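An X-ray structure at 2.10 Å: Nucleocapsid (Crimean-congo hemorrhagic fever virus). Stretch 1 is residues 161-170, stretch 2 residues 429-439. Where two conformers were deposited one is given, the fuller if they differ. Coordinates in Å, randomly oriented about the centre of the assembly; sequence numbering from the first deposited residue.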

# COMPACT_ATOMS: atom_id res chain seq x y z
N GLU A 161 -18.78 -21.67 -9.03
CA GLU A 161 -18.48 -22.50 -7.88
C GLU A 161 -17.71 -21.82 -6.74
O GLU A 161 -17.54 -22.42 -5.68
CB GLU A 161 -17.73 -23.77 -8.33
CG GLU A 161 -16.37 -23.51 -8.99
CD GLU A 161 -15.45 -24.74 -8.97
OE1 GLU A 161 -15.34 -25.41 -7.91
OE2 GLU A 161 -14.83 -25.03 -10.03
N ILE A 162 -17.22 -20.60 -6.93
CA ILE A 162 -16.61 -19.86 -5.83
C ILE A 162 -17.33 -18.55 -5.52
O ILE A 162 -16.85 -17.79 -4.70
CB ILE A 162 -15.12 -19.62 -6.07
CG1 ILE A 162 -14.88 -18.57 -7.16
CG2 ILE A 162 -14.44 -20.95 -6.42
CD1 ILE A 162 -13.47 -18.06 -7.18
N VAL A 163 -18.47 -18.28 -6.17
CA VAL A 163 -19.19 -17.04 -5.93
C VAL A 163 -19.55 -16.83 -4.45
O VAL A 163 -19.26 -15.79 -3.87
CB VAL A 163 -20.45 -16.90 -6.84
CG1 VAL A 163 -21.40 -15.86 -6.31
CG2 VAL A 163 -20.05 -16.53 -8.25
N MET A 164 -20.18 -17.82 -3.85
CA MET A 164 -20.58 -17.71 -2.45
C MET A 164 -19.32 -17.51 -1.53
O MET A 164 -19.35 -16.68 -0.64
CB MET A 164 -21.48 -18.89 -2.04
CG MET A 164 -23.05 -18.60 -2.15
SD MET A 164 -23.71 -17.46 -3.43
CE MET A 164 -24.46 -18.62 -4.61
N SER A 165 -18.22 -18.23 -1.79
CA SER A 165 -16.96 -18.07 -1.02
C SER A 165 -16.41 -16.65 -1.12
O SER A 165 -16.00 -16.08 -0.13
CB SER A 165 -15.88 -19.04 -1.49
OG SER A 165 -16.09 -20.34 -0.97
N VAL A 166 -16.40 -16.09 -2.31
CA VAL A 166 -15.97 -14.70 -2.47
C VAL A 166 -16.89 -13.75 -1.71
O VAL A 166 -16.42 -12.86 -1.04
CB VAL A 166 -15.89 -14.32 -3.97
CG1 VAL A 166 -15.70 -12.81 -4.17
CG2 VAL A 166 -14.78 -15.14 -4.64
N LYS A 167 -18.19 -13.97 -1.82
CA LYS A 167 -19.20 -13.17 -1.09
C LYS A 167 -19.05 -13.28 0.44
O LYS A 167 -19.27 -12.29 1.17
CB LYS A 167 -20.61 -13.48 -1.56
CG LYS A 167 -20.96 -12.81 -2.92
CD LYS A 167 -22.38 -13.06 -3.37
CE LYS A 167 -22.78 -12.17 -4.60
NZ LYS A 167 -24.16 -12.46 -5.11
N GLU A 168 -18.65 -14.45 0.93
CA GLU A 168 -18.36 -14.63 2.38
C GLU A 168 -17.13 -13.82 2.81
O GLU A 168 -17.16 -13.17 3.87
CB GLU A 168 -18.18 -16.11 2.74
CG GLU A 168 -17.74 -16.35 4.18
CD GLU A 168 -17.40 -17.78 4.45
OE1 GLU A 168 -17.88 -18.71 3.74
OE2 GLU A 168 -16.63 -17.98 5.40
N MET A 169 -16.06 -13.85 1.99
CA MET A 169 -14.87 -13.03 2.20
C MET A 169 -15.21 -11.56 2.33
O MET A 169 -14.79 -10.93 3.27
CB MET A 169 -13.82 -13.23 1.10
CG MET A 169 -13.15 -14.60 1.18
SD MET A 169 -11.97 -14.90 -0.11
CE MET A 169 -10.57 -14.00 0.55
N LEU A 170 -15.99 -11.04 1.38
CA LEU A 170 -16.48 -9.66 1.43
C LEU A 170 -17.32 -9.30 2.67
O LEU A 170 -17.19 -8.18 3.21
CB LEU A 170 -17.27 -9.34 0.17
CG LEU A 170 -16.43 -9.10 -1.09
CD1 LEU A 170 -17.38 -8.99 -2.31
CD2 LEU A 170 -15.62 -7.81 -0.94
N THR A 429 -7.55 -19.17 -6.51
CA THR A 429 -6.44 -19.45 -5.63
C THR A 429 -6.53 -18.66 -4.30
O THR A 429 -6.17 -19.20 -3.24
CB THR A 429 -5.14 -19.13 -6.36
OG1 THR A 429 -5.11 -19.84 -7.60
CG2 THR A 429 -3.88 -19.45 -5.48
N ILE A 430 -6.97 -17.40 -4.37
CA ILE A 430 -7.24 -16.58 -3.18
C ILE A 430 -8.26 -17.26 -2.27
O ILE A 430 -8.07 -17.35 -1.09
CB ILE A 430 -7.76 -15.18 -3.57
CG1 ILE A 430 -6.62 -14.31 -4.14
CG2 ILE A 430 -8.37 -14.44 -2.38
CD1 ILE A 430 -7.01 -12.94 -4.76
N VAL A 431 -9.35 -17.72 -2.87
CA VAL A 431 -10.47 -18.39 -2.18
C VAL A 431 -10.03 -19.70 -1.51
O VAL A 431 -10.41 -19.99 -0.35
CB VAL A 431 -11.65 -18.66 -3.20
CG1 VAL A 431 -12.56 -19.71 -2.72
CG2 VAL A 431 -12.39 -17.38 -3.49
N LYS A 432 -9.25 -20.48 -2.24
CA LYS A 432 -8.80 -21.74 -1.73
C LYS A 432 -7.88 -21.47 -0.53
O LYS A 432 -7.96 -22.21 0.44
CB LYS A 432 -8.13 -22.62 -2.78
CG LYS A 432 -8.41 -24.13 -2.56
CD LYS A 432 -9.91 -24.43 -2.89
CE LYS A 432 -10.21 -25.79 -3.39
NZ LYS A 432 -10.44 -26.83 -2.36
N LEU A 433 -7.08 -20.40 -0.56
CA LEU A 433 -6.25 -20.06 0.62
C LEU A 433 -7.09 -19.62 1.82
O LEU A 433 -6.75 -19.95 2.97
CB LEU A 433 -5.23 -19.00 0.35
CG LEU A 433 -4.12 -19.48 -0.57
CD1 LEU A 433 -3.47 -18.28 -1.24
CD2 LEU A 433 -3.08 -20.34 0.18
N PHE A 434 -8.14 -18.87 1.56
CA PHE A 434 -9.06 -18.46 2.58
C PHE A 434 -9.72 -19.71 3.23
O PHE A 434 -9.73 -19.81 4.41
CB PHE A 434 -10.14 -17.53 2.00
CG PHE A 434 -11.19 -17.11 3.01
CD1 PHE A 434 -10.94 -16.10 3.94
CD2 PHE A 434 -12.43 -17.70 3.02
CE1 PHE A 434 -11.92 -15.71 4.84
CE2 PHE A 434 -13.43 -17.29 3.94
CZ PHE A 434 -13.16 -16.32 4.83
N GLU A 435 -10.22 -20.63 2.42
CA GLU A 435 -10.91 -21.81 2.91
C GLU A 435 -9.95 -22.61 3.76
O GLU A 435 -10.29 -23.08 4.84
CB GLU A 435 -11.53 -22.61 1.76
CG GLU A 435 -12.73 -21.84 1.08
CD GLU A 435 -13.20 -22.43 -0.26
OE1 GLU A 435 -12.38 -23.05 -1.00
OE2 GLU A 435 -14.40 -22.28 -0.58
N ILE A 436 -8.71 -22.74 3.29
CA ILE A 436 -7.68 -23.43 4.05
C ILE A 436 -7.41 -22.73 5.40
O ILE A 436 -7.36 -23.42 6.46
CB ILE A 436 -6.40 -23.59 3.23
CG1 ILE A 436 -6.62 -24.53 2.06
CG2 ILE A 436 -5.25 -24.13 4.08
CD1 ILE A 436 -5.53 -24.45 1.05
N GLN A 437 -7.23 -21.40 5.40
CA GLN A 437 -7.04 -20.64 6.67
C GLN A 437 -8.22 -20.89 7.60
O GLN A 437 -8.04 -21.07 8.84
CB GLN A 437 -6.91 -19.10 6.54
CG GLN A 437 -5.88 -18.54 5.55
CD GLN A 437 -5.77 -16.97 5.51
OE1 GLN A 437 -5.44 -16.31 4.43
NE2 GLN A 437 -6.01 -16.36 6.69
N LYS A 438 -9.42 -20.88 7.02
CA LYS A 438 -10.63 -20.98 7.79
C LYS A 438 -10.82 -22.34 8.46
O LYS A 438 -11.34 -22.41 9.57
CB LYS A 438 -11.83 -20.68 6.89
CG LYS A 438 -13.12 -20.50 7.61
CD LYS A 438 -14.20 -19.75 6.74
CE LYS A 438 -15.20 -20.64 6.02
NZ LYS A 438 -16.63 -20.41 6.49
N THR A 439 -10.41 -23.40 7.76
CA THR A 439 -10.49 -24.77 8.27
C THR A 439 -9.68 -24.92 9.56
O THR A 439 -10.13 -25.55 10.52
CB THR A 439 -9.96 -25.78 7.23
OG1 THR A 439 -10.74 -25.70 6.05
CG2 THR A 439 -10.02 -27.17 7.74

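How does the contact begin at the start of stretch 1? I162 sits at the N-cap position, just before the helix that starts at V163 and runs on beyond this stretch, and I162 O accepts the first of the helical hydrogen bonds, from V166 N at 3.0 Å. I162 is buried and its CA-to-CB bond points toward the other helix; I162 CD1 comes to 3.9 Å from V431 CG2. A branched apolar chain suits this place because it can pack against the valine without leaving a polar group unpaired.

Where do the two backbones come nearest? S165 CA and V431 CA are 6.6 Å apart, and the small serine suits this close spacing: S165 CB lies 3.6 Å from V431 CG1. With chi1 at -79° (m), S165 OG donates a short hydrogen bond to E435 OE2, at 2.6 Å. The CA-to-CB bond of E435 points sideways, but its chain, chi1 m and chi2 t, brings the carboxylate nearer to the serine. One turn earlier on that helix, V431 also receives V166, with V166 CG2 3.5 Å from V431 CG2. V431 thus meets I162, S165 and V166 together, and a compact, beta-branched side chain fits well among them.

Why is a charged residue tolerated at E168? It lies at a partly exposed position, its CA-to-CB bond points toward the second helix, and with chi1 and chi2 both t its carboxylate reaches K438, where K438 NZ donates a hydrogen bond to E168 OE2 at 2.7 Å as part of a salt bridge. The lysine is itself exposed, so its long chain can meet the glutamate while remaining near solvent. E168 OE2 also lies 3.6 Å from F434 CE2, near the plane of the ring and at its edge, where aromatic hydrogens carry a slight positive charge.

How does M169 close the contact? This buried methionine has 90 Å² covered by the other stretch, the largest share of any residue here, out of 450 Å² buried in all. M169 CG sits over one face of the F434 ring, 3.6 Å from the ring centroid and 9° off the normal, a CH-pi contact; M169 SD lies obliquely, 4.4 Å from the same centroid. The unbranched chain then continues past the phenylalanine, placing M169 SD 4.2 Å from V431 CG2 and M169 CE 3.7 Å from I430 CG2. A flexible, apolar side chain can thereby serve three neighbours on a helix that crosses its own at 66°.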